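Local coordinates for putative histidinol-phosphate aminotransferase (Burkholderia pseudomallei, PDB 3P1T), which is probably a pyridoxal-phosphate-dependent aminotransferase that moves an amino group from L-histidinol phosphate to 2-oxoglutarate, a step of histidine biosynthesis, at residues 256-261 and 278-283; 145-150 and 302-307; 262-267 and 325-330. All coordinates share one frame; numbering follows the deposited sequence.

Contact 1. Residues 256-261 and 278-283; sequences AQRRRV and NFVLVE. With SO4 (sulfate ion), chain E.
R258 and V280 meet where helix 244-267 lies on strand 279-283, an outermost strand of the four-stranded sheet in the small domain of this fold type I aminotransferase. The helix runs along the strand: the axes of 256-261 and 279-283 come within 9.0 Å, at 20° to each other. The apolar layer is thin. R258 contributes its aliphatic stem, with CG anti to the backbone N (chi1 -172°); the R258 and V280 side chains cross at a slant, R258 CG 3.9 Å from V280 CG1. One turn on, V261 CG1 approaches the other branch of the same valine, V280 CG2, at 4.3 Å.

The polar groups look elsewhere. The R258 chain bends at chi3 as its CD passes F279 O, and NH1 goes on to bond to A277 O and Y176 O. R260 grips Q257 OE1 side-on with NE and NH2, and NH2 also pairs with D324.

On the side of the helix turned from the strand, R259 holds a sulfate, probably from the crystallisation liquor, at the edge of its guanidinium. R259 NH1, which also pairs with D263, donates almost straight to sulfate O3 at 3.1 Å, and R259 NH2 reaches sulfate O2 at 3.0 Å.

Contact 2. Residues 145-150 and 302-307; sequences SNPTGQ and KDAGQF
The ring of F307 meets N146 and P147 across the contact and is flanked by neighbours of its own segment. Q306 CB lies over one face, offset toward the rim, and K302 CG is at the edge in the ring plane; N146 OD1 approaches obliquely, 4.2 Å from F307 CZ. P147 meets the CB-CG-CD2 side of the phenylalanine, also obliquely. The two side chains slide past each other in opposite directions, placing P147 CG 3.7 Å from F307 CD2 and P147 CD 3.7 Å from F307 CB. P147 CG also meets A304 CB at 4.4 Å.

The proline follows a cis peptide bond within the SNPTG sequence, the Asn-Pro-Thr-Gly motif of class I aminotransferases, whose asparagine lies beside the cofactor in relatives. Across from it, the end of strand 299-303 passes into a 3-10 turn. An Asx turn shapes that passage, D303 OD1 accepting from G305 N at 3.0 Å, and K302 NZ bonds to Q306 OE1 at 2.9 Å.

No hydrogen bond crosses between the segments. The buried N146 OD1 is instead held by R314 NH1, while N146 ND2 bonds to a tartrate probably carried over from crystallisation. The cis-proline thus packs on F307 beside N146, and the tartrate and R314 next to this asparagine are consistent with a substrate-carboxylate site, as in related aminotransferases.

Contact 3. Residues 262-267 and 325-330; sequences ADALRG and RLLAAL. With SO4 (sulfate ion), chain E.
Helix segments 262-267 and 325-330 run side by side in the same direction, 7° from parallel, with their axes 10.6 Å apart and the CA atoms of L265 and L327 the nearest pair. Three leucines and an alanine fill the gap. L265 and L327 share one rotamer, CG anti to the carbonyl carbon (chi1 -69° in both), and although each CB is set to the side, the chain ends come nearer, until L265 CD2 meets L327 CD2 at 3.7 Å. The two side chains are crossed rather than aligned. L327 CD2 also rests at 3.8 Å on the CB of A264, which is partly exposed. The same L265 CD2 also touches L330 CD1, again at 3.8 Å.

These helices, 244-267 and 320-333, lie together against the small-domain sheet of the fold type I aminotransferases. L265 and L330 both reach I315 of its strand 312-316, and L330 also packs on L294 of helix 288-296.

R266 takes no part in the apolar seam. Its chain extends from CG to NE, and NH1 and NH2 make weak bonds to the sulfate, R266 NH1 to sulfate O3 at 3.3 Å and R266 NH2 to sulfate O4 at 3.4 Å. The same NH2 also donates to V272 O.

Contacts 1 and 3 use successive turns of helix 244-267: the first seats it on a strand, the second on helix 320-333. They adjoin where V282 CG2 meets L265 CD1, and one sulfate bridges R259 and R266. The centres of contacts 2 and 1, both buried, lie about 11 and 16 Å from the chain centre, against 24 Å for the partly buried contact 3. Contact 2 joins a loop of the large domain to the small-domain sheet and abuts contact 1 through F279 and L281 on P147 O. Chemistry follows place: aliphatic helix packing in contact 3, one arginine stem with two valines in contact 1, and a proline, an aromatic ring and an asparagine amide beside the pocket in contact 2.

Contact 1. Residues 256-261 and 278-283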
loop_
_atom_site.group_PDB
_atom_site.type_symbol
_atom_site.label_atom_id
_atom_site.label_comp_id
_atom_site.label_asym_id
_atom_site.label_seq_id
_atom_site.Cartn_x
_atom_site.Cartn_y
_atom_site.Cartn_z
ATOM N N ALA A 256 -2.101 -33.525 1.846
ATOM C CA ALA A 256 -2.630 -34.807 1.356
ATOM C C ALA A 256 -2.706 -34.829 -0.176
ATOM O O ALA A 256 -2.352 -35.845 -0.780
ATOM C CB ALA A 256 -4.007 -35.070 1.950
ATOM N N GLN A 257 -3.163 -33.715 -0.799
ATOM C CA GLN A 257 -3.263 -33.594 -2.254
ATOM C C GLN A 257 -1.857 -33.472 -2.880
ATOM O O GLN A 257 -1.643 -34.033 -3.962
ATOM C CB GLN A 257 -4.148 -32.417 -2.660
ATOM C CG GLN A 257 -5.638 -32.652 -2.461
ATOM C CD GLN A 257 -6.186 -33.732 -3.365
ATOM O OE1 GLN A 257 -6.123 -33.646 -4.600
ATOM N NE2 GLN A 257 -6.746 -34.772 -2.760
ATOM N N ARG A 258 -0.890 -32.826 -2.178
ATOM C CA ARG A 258 0.517 -32.736 -2.619
ATOM C C ARG A 258 1.130 -34.157 -2.689
ATOM O O ARG A 258 1.817 -34.500 -3.655
ATOM C CB ARG A 258 1.328 -31.827 -1.684
ATOM C CG ARG A 258 2.751 -31.517 -2.157
ATOM C CD ARG A 258 3.488 -30.612 -1.173
ATOM N NE ARG A 258 3.710 -31.245 0.134
ATOM C CZ ARG A 258 4.009 -30.591 1.257
ATOM N NH1 ARG A 258 4.095 -29.271 1.261
ATOM N NH2 ARG A 258 4.187 -31.254 2.389
ATOM N N ARG A 259 0.814 -34.994 -1.692
ATOM C CA ARG A 259 1.280 -36.367 -1.637
ATOM C C ARG A 259 0.655 -37.159 -2.809
ATOM O O ARG A 259 1.398 -37.839 -3.532
ATOM C CB ARG A 259 0.948 -36.977 -0.261
ATOM C CG ARG A 259 1.243 -38.481 -0.081
ATOM C CD ARG A 259 2.655 -38.919 -0.442
ATOM N NE ARG A 259 3.676 -38.288 0.383
ATOM C CZ ARG A 259 4.933 -38.132 0.002
ATOM N NH1 ARG A 259 5.323 -38.525 -1.207
ATOM N NH2 ARG A 259 5.808 -37.546 0.810
ATOM N N ARG A 260 -0.674 -37.010 -3.035
ATOM C CA ARG A 260 -1.401 -37.663 -4.130
ATOM C C ARG A 260 -0.794 -37.282 -5.489
ATOM O O ARG A 260 -0.430 -38.172 -6.250
ATOM C CB ARG A 260 -2.915 -37.323 -4.113
ATOM C CG ARG A 260 -3.640 -37.761 -5.403
ATOM C CD ARG A 260 -5.141 -37.795 -5.316
ATOM N NE ARG A 260 -5.763 -36.549 -5.746
ATOM C CZ ARG A 260 -6.455 -36.408 -6.872
ATOM N NH1 ARG A 260 -6.620 -37.441 -7.695
ATOM N NH2 ARG A 260 -7.014 -35.243 -7.171
ATOM N N VAL A 261 -0.688 -35.974 -5.784
ATOM C CA VAL A 261 -0.202 -35.469 -7.068
ATOM C C VAL A 261 1.259 -35.933 -7.304
ATOM O O VAL A 261 1.530 -36.462 -8.386
ATOM C CB VAL A 261 -0.355 -33.927 -7.162
ATOM C CG1 VAL A 261 0.346 -33.362 -8.391
ATOM C CG2 VAL A 261 -1.825 -33.549 -7.197
ATOM N N ASN A 278 3.039 -25.453 -1.117
ATOM C CA ASN A 278 1.749 -25.867 -1.690
ATOM C C ASN A 278 1.828 -26.122 -3.213
ATOM O O ASN A 278 0.852 -25.910 -3.935
ATOM C CB ASN A 278 0.682 -24.788 -1.401
ATOM C CG ASN A 278 1.010 -23.396 -1.873
ATOM O OD1 ASN A 278 2.155 -23.053 -2.205
ATOM N ND2 ASN A 278 0.014 -22.542 -1.851
ATOM N N PHE A 279 2.965 -26.620 -3.688
ATOM C CA PHE A 279 3.197 -26.875 -5.105
ATOM C C PHE A 279 4.248 -27.944 -5.273
ATOM O O PHE A 279 4.896 -28.292 -4.289
ATOM C CB PHE A 279 3.643 -25.569 -5.814
ATOM C CG PHE A 279 4.880 -24.927 -5.229
ATOM C CD1 PHE A 279 6.144 -25.447 -5.485
ATOM C CD2 PHE A 279 4.781 -23.816 -4.408
ATOM C CE1 PHE A 279 7.280 -24.885 -4.902
ATOM C CE2 PHE A 279 5.924 -23.229 -3.858
ATOM C CZ PHE A 279 7.163 -23.766 -4.109
ATOM N N VAL A 280 4.472 -28.427 -6.518
ATOM C CA VAL A 280 5.527 -29.411 -6.809
ATOM C C VAL A 280 6.287 -28.975 -8.070
ATOM O O VAL A 280 5.664 -28.499 -9.034
ATOM C CB VAL A 280 5.037 -30.880 -6.938
ATOM C CG1 VAL A 280 4.626 -31.459 -5.585
ATOM C CG2 VAL A 280 3.926 -31.033 -7.981
ATOM N N LEU A 281 7.643 -29.108 -8.049
ATOM C CA LEU A 281 8.468 -28.814 -9.217
ATOM C C LEU A 281 8.630 -30.103 -10.016
ATOM O O LEU A 281 9.018 -31.125 -9.446
ATOM C CB LEU A 281 9.814 -28.209 -8.836
ATOM C CG LEU A 281 10.649 -27.649 -9.996
ATOM C CD1 LEU A 281 10.091 -26.320 -10.503
ATOM C CD2 LEU A 281 12.074 -27.454 -9.575
ATOM N N VAL A 282 8.265 -30.074 -11.314
ATOM C CA VAL A 282 8.311 -31.237 -12.206
ATOM C C VAL A 282 9.258 -30.954 -13.383
ATOM O O VAL A 282 9.232 -29.849 -13.931
ATOM C CB VAL A 282 6.884 -31.611 -12.701
ATOM C CG1 VAL A 282 6.902 -32.872 -13.564
ATOM C CG2 VAL A 282 5.934 -31.801 -11.529
ATOM N N GLU A 283 10.088 -31.958 -13.768
ATOM C CA GLU A 283 10.992 -31.875 -14.922
ATOM C C GLU A 283 10.186 -31.789 -16.204
ATOM O O GLU A 283 9.221 -32.552 -16.381
ATOM C CB GLU A 283 11.961 -33.060 -14.996
ATOM C CG GLU A 283 13.096 -33.031 -13.985
ATOM C CD GLU A 283 14.180 -34.081 -14.167
ATOM O OE1 GLU A 283 14.256 -34.701 -15.256
ATOM O OE2 GLU A 283 14.973 -34.267 -13.216
HETATM S S SO4 E . 8.882 -36.832 -1.256
HETATM O O1 SO4 E . 10.326 -36.815 -1.490
HETATM O O2 SO4 E . 8.641 -36.724 0.209
HETATM O O3 SO4 E . 8.349 -38.098 -1.757
HETATM O O4 SO4 E . 8.220 -35.722 -1.992
#

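Contact 2. Residues 145-150 and 302-307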
loop_
_atom_site.group_PDB
_atom_site.type_symbol
_atom_site.label_atom_id
_atom_site.label_comp_id
_atom_site.label_asym_id
_atom_site.label_seq_id
_atom_site.Cartn_x
_atom_site.Cartn_y
_atom_site.Cartn_z
ATOM N N SER A 145 11.821 -22.843 -0.235
ATOM C CA SER A 145 12.132 -22.074 -1.449
ATOM C C SER A 145 11.060 -22.179 -2.550
ATOM O O SER A 145 10.442 -23.223 -2.748
ATOM C CB SER A 145 13.460 -22.528 -2.039
ATOM O OG SER A 145 13.727 -21.849 -3.256
ATOM N N ASN A 146 10.892 -21.086 -3.286
ATOM C CA ASN A 146 10.030 -20.984 -4.461
ATOM C C ASN A 146 10.965 -20.862 -5.664
ATOM O O ASN A 146 11.821 -19.975 -5.622
ATOM C CB ASN A 146 9.042 -19.804 -4.331
ATOM C CG ASN A 146 8.138 -19.563 -5.521
ATOM O OD1 ASN A 146 8.019 -20.370 -6.434
ATOM N ND2 ASN A 146 7.466 -18.432 -5.527
ATOM N N PRO A 147 10.970 -21.795 -6.660
ATOM C CA PRO A 147 9.993 -22.859 -6.940
ATOM C C PRO A 147 10.438 -24.300 -6.629
ATOM O O PRO A 147 9.745 -25.236 -7.062
ATOM C CB PRO A 147 9.838 -22.717 -8.455
ATOM C CG PRO A 147 11.242 -22.412 -8.921
ATOM C CD PRO A 147 11.903 -21.640 -7.800
ATOM N N THR A 148 11.565 -24.494 -5.906
ATOM C CA THR A 148 12.119 -25.834 -5.663
ATOM C C THR A 148 11.344 -26.596 -4.593
ATOM O O THR A 148 11.298 -27.829 -4.627
ATOM C CB THR A 148 13.604 -25.748 -5.285
ATOM O OG1 THR A 148 13.744 -25.086 -4.039
ATOM C CG2 THR A 148 14.444 -25.042 -6.360
ATOM N N GLY A 149 10.749 -25.867 -3.666
ATOM C CA GLY A 149 10.005 -26.440 -2.556
ATOM C C GLY A 149 10.910 -27.031 -1.499
ATOM O O GLY A 149 10.445 -27.734 -0.611
ATOM N N GLN A 150 12.208 -26.755 -1.592
ATOM C CA GLN A 150 13.215 -27.246 -0.665
ATOM C C GLN A 150 13.303 -26.360 0.548
ATOM O O GLN A 150 13.147 -25.132 0.453
ATOM C CB GLN A 150 14.603 -27.340 -1.340
ATOM C CG GLN A 150 14.691 -28.268 -2.547
ATOM C CD GLN A 150 14.281 -29.676 -2.237
ATOM O OE1 GLN A 150 14.895 -30.376 -1.407
ATOM N NE2 GLN A 150 13.226 -30.116 -2.911
ATOM N N LYS A 302 2.760 -23.072 -14.087
ATOM C CA LYS A 302 3.804 -22.043 -14.131
ATOM C C LYS A 302 5.083 -22.584 -14.765
ATOM O O LYS A 302 5.535 -23.673 -14.406
ATOM C CB LYS A 302 4.098 -21.527 -12.700
ATOM C CG LYS A 302 5.278 -20.534 -12.548
ATOM C CD LYS A 302 5.046 -19.143 -13.134
ATOM C CE LYS A 302 4.194 -18.290 -12.243
ATOM N NZ LYS A 302 4.021 -16.924 -12.782
ATOM N N ASP A 303 5.675 -21.806 -15.696
ATOM C CA ASP A 303 6.962 -22.109 -16.323
ATOM C C ASP A 303 8.051 -21.661 -15.344
ATOM O O ASP A 303 8.183 -20.466 -15.074
ATOM C CB ASP A 303 7.073 -21.424 -17.706
ATOM C CG ASP A 303 8.346 -21.666 -18.517
ATOM O OD1 ASP A 303 9.275 -22.338 -17.998
ATOM O OD2 ASP A 303 8.410 -21.196 -19.675
ATOM N N ALA A 304 8.808 -22.619 -14.781
ATOM C CA ALA A 304 9.839 -22.330 -13.783
ATOM C C ALA A 304 11.082 -21.623 -14.406
ATOM O O ALA A 304 12.018 -21.286 -13.671
ATOM C CB ALA A 304 10.255 -23.611 -13.074
ATOM N N GLY A 305 11.040 -21.353 -15.719
ATOM C CA GLY A 305 12.065 -20.605 -16.445
ATOM C C GLY A 305 12.161 -19.181 -15.909
ATOM O O GLY A 305 13.229 -18.566 -15.933
ATOM N N GLN A 306 11.040 -18.681 -15.348
ATOM C CA GLN A 306 10.883 -17.379 -14.709
ATOM C C GLN A 306 11.840 -17.227 -13.539
ATOM O O GLN A 306 12.238 -16.109 -13.212
ATOM C CB GLN A 306 9.429 -17.257 -14.208
ATOM C CG GLN A 306 9.039 -15.870 -13.721
ATOM C CD GLN A 306 7.611 -15.787 -13.249
ATOM O OE1 GLN A 306 6.679 -16.372 -13.826
ATOM N NE2 GLN A 306 7.397 -14.976 -12.239
ATOM N N PHE A 307 12.175 -18.360 -12.885
ATOM C CA PHE A 307 13.029 -18.419 -11.701
ATOM C C PHE A 307 14.431 -18.983 -12.021
ATOM O O PHE A 307 15.219 -19.175 -11.104
ATOM C CB PHE A 307 12.351 -19.275 -10.623
ATOM C CG PHE A 307 10.910 -18.901 -10.400
ATOM C CD1 PHE A 307 10.574 -17.782 -9.648
ATOM C CD2 PHE A 307 9.884 -19.654 -10.960
ATOM C CE1 PHE A 307 9.233 -17.417 -9.467
ATOM C CE2 PHE A 307 8.547 -19.294 -10.773
ATOM C CZ PHE A 307 8.230 -18.177 -10.027
#

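Contact 3. Residues 262-267 and 325-330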
loop_
_atom_site.group_PDB
_atom_site.type_symbol
_atom_site.label_atom_id
_atom_site.label_comp_id
_atom_site.label_asym_id
_atom_site.label_seq_id
_atom_site.Cartn_x
_atom_site.Cartn_y
_atom_site.Cartn_z
ATOM N N ALA A 262 2.160 -35.794 -6.296
ATOM C CA ALA A 262 3.556 -36.214 -6.412
ATOM C C ALA A 262 3.668 -37.734 -6.714
ATOM O O ALA A 262 4.372 -38.116 -7.656
ATOM C CB ALA A 262 4.323 -35.870 -5.143
ATOM N N ASP A 263 2.943 -38.588 -5.958
ATOM C CA ASP A 263 2.988 -40.040 -6.150
ATOM C C ASP A 263 2.401 -40.453 -7.507
ATOM O O ASP A 263 2.997 -41.295 -8.187
ATOM C CB ASP A 263 2.248 -40.764 -5.013
ATOM C CG ASP A 263 2.924 -40.738 -3.639
ATOM O OD1 ASP A 263 4.070 -40.212 -3.536
ATOM O OD2 ASP A 263 2.339 -41.299 -2.680
ATOM N N ALA A 264 1.263 -39.855 -7.912
ATOM C CA ALA A 264 0.597 -40.170 -9.184
ATOM C C ALA A 264 1.464 -39.781 -10.388
ATOM O O ALA A 264 1.595 -40.594 -11.314
ATOM C CB ALA A 264 -0.749 -39.471 -9.273
ATOM N N LEU A 265 2.085 -38.567 -10.361
ATOM C CA LEU A 265 2.940 -38.108 -11.456
ATOM C C LEU A 265 4.186 -38.997 -11.579
ATOM O O LEU A 265 4.545 -39.351 -12.705
ATOM C CB LEU A 265 3.340 -36.634 -11.307
ATOM C CG LEU A 265 2.228 -35.584 -11.474
ATOM C CD1 LEU A 265 2.777 -34.181 -11.275
ATOM C CD2 LEU A 265 1.559 -35.674 -12.844
ATOM N N ARG A 266 4.801 -39.418 -10.445
ATOM C CA ARG A 266 5.985 -40.297 -10.472
ATOM C C ARG A 266 5.630 -41.674 -11.048
ATOM O O ARG A 266 6.456 -42.286 -11.727
ATOM C CB ARG A 266 6.615 -40.457 -9.086
ATOM C CG ARG A 266 7.280 -39.199 -8.585
ATOM C CD ARG A 266 8.187 -39.495 -7.418
ATOM N NE ARG A 266 8.739 -38.271 -6.839
ATOM C CZ ARG A 266 8.363 -37.769 -5.670
ATOM N NH1 ARG A 266 7.469 -38.402 -4.925
ATOM N NH2 ARG A 266 8.913 -36.650 -5.217
ATOM N N GLY A 267 4.401 -42.118 -10.797
ATOM C CA GLY A 267 3.872 -43.371 -11.325
ATOM C C GLY A 267 3.609 -43.302 -12.819
ATOM O O GLY A 267 3.612 -44.332 -13.498
ATOM N N ARG A 325 -8.203 -32.995 -12.743
ATOM C CA ARG A 325 -8.108 -32.454 -14.105
ATOM C C ARG A 325 -6.651 -32.471 -14.597
ATOM O O ARG A 325 -6.396 -32.958 -15.707
ATOM C CB ARG A 325 -8.687 -31.028 -14.169
ATOM C CG ARG A 325 -10.222 -30.981 -14.082
ATOM C CD ARG A 325 -10.858 -30.188 -15.214
ATOM N NE ARG A 325 -10.312 -30.606 -16.505
ATOM C CZ ARG A 325 -9.805 -29.785 -17.421
ATOM N NH1 ARG A 325 -9.846 -28.467 -17.241
ATOM N NH2 ARG A 325 -9.299 -30.271 -18.545
ATOM N N LEU A 326 -5.710 -31.986 -13.747
ATOM C CA LEU A 326 -4.285 -31.947 -14.046
ATOM C C LEU A 326 -3.725 -33.342 -14.261
ATOM O O LEU A 326 -3.028 -33.571 -15.258
ATOM C CB LEU A 326 -3.468 -31.254 -12.945
ATOM C CG LEU A 326 -1.962 -31.367 -13.190
ATOM C CD1 LEU A 326 -1.390 -30.084 -13.709
ATOM C CD2 LEU A 326 -1.222 -32.028 -12.035
ATOM N N LEU A 327 -4.003 -34.262 -13.317
ATOM C CA LEU A 327 -3.485 -35.628 -13.393
ATOM C C LEU A 327 -4.010 -36.355 -14.646
ATOM O O LEU A 327 -3.231 -37.067 -15.286
ATOM C CB LEU A 327 -3.823 -36.426 -12.119
ATOM C CG LEU A 327 -3.096 -35.987 -10.826
ATOM C CD1 LEU A 327 -3.644 -36.711 -9.633
ATOM C CD2 LEU A 327 -1.587 -36.192 -10.903
ATOM N N ALA A 328 -5.281 -36.124 -15.033
ATOM C CA ALA A 328 -5.875 -36.769 -16.215
ATOM C C ALA A 328 -5.207 -36.267 -17.499
ATOM O O ALA A 328 -4.917 -37.069 -18.384
ATOM C CB ALA A 328 -7.371 -36.526 -16.264
ATOM N N ALA A 329 -4.901 -34.962 -17.566
ATOM C CA ALA A 329 -4.224 -34.344 -18.711
ATOM C C ALA A 329 -2.784 -34.829 -18.849
ATOM O O ALA A 329 -2.390 -35.165 -19.958
ATOM C CB ALA A 329 -4.239 -32.831 -18.582
ATOM N N LEU A 330 -2.004 -34.885 -17.744
ATOM C CA LEU A 330 -0.611 -35.338 -17.810
ATOM C C LEU A 330 -0.556 -36.877 -17.923
ATOM O O LEU A 330 0.464 -37.405 -18.380
ATOM C CB LEU A 330 0.243 -34.824 -16.636
ATOM C CG LEU A 330 0.559 -33.314 -16.658
ATOM C CD1 LEU A 330 1.263 -32.883 -15.398
ATOM C CD2 LEU A 330 1.402 -32.931 -17.848
HETATM S S SO4 E . 8.882 -36.832 -1.256
HETATM O O1 SO4 E . 10.326 -36.815 -1.490
HETATM O O2 SO4 E . 8.641 -36.724 0.209
HETATM O O3 SO4 E . 8.349 -38.098 -1.757
HETATM O O4 SO4 E . 8.220 -35.722 -1.992
#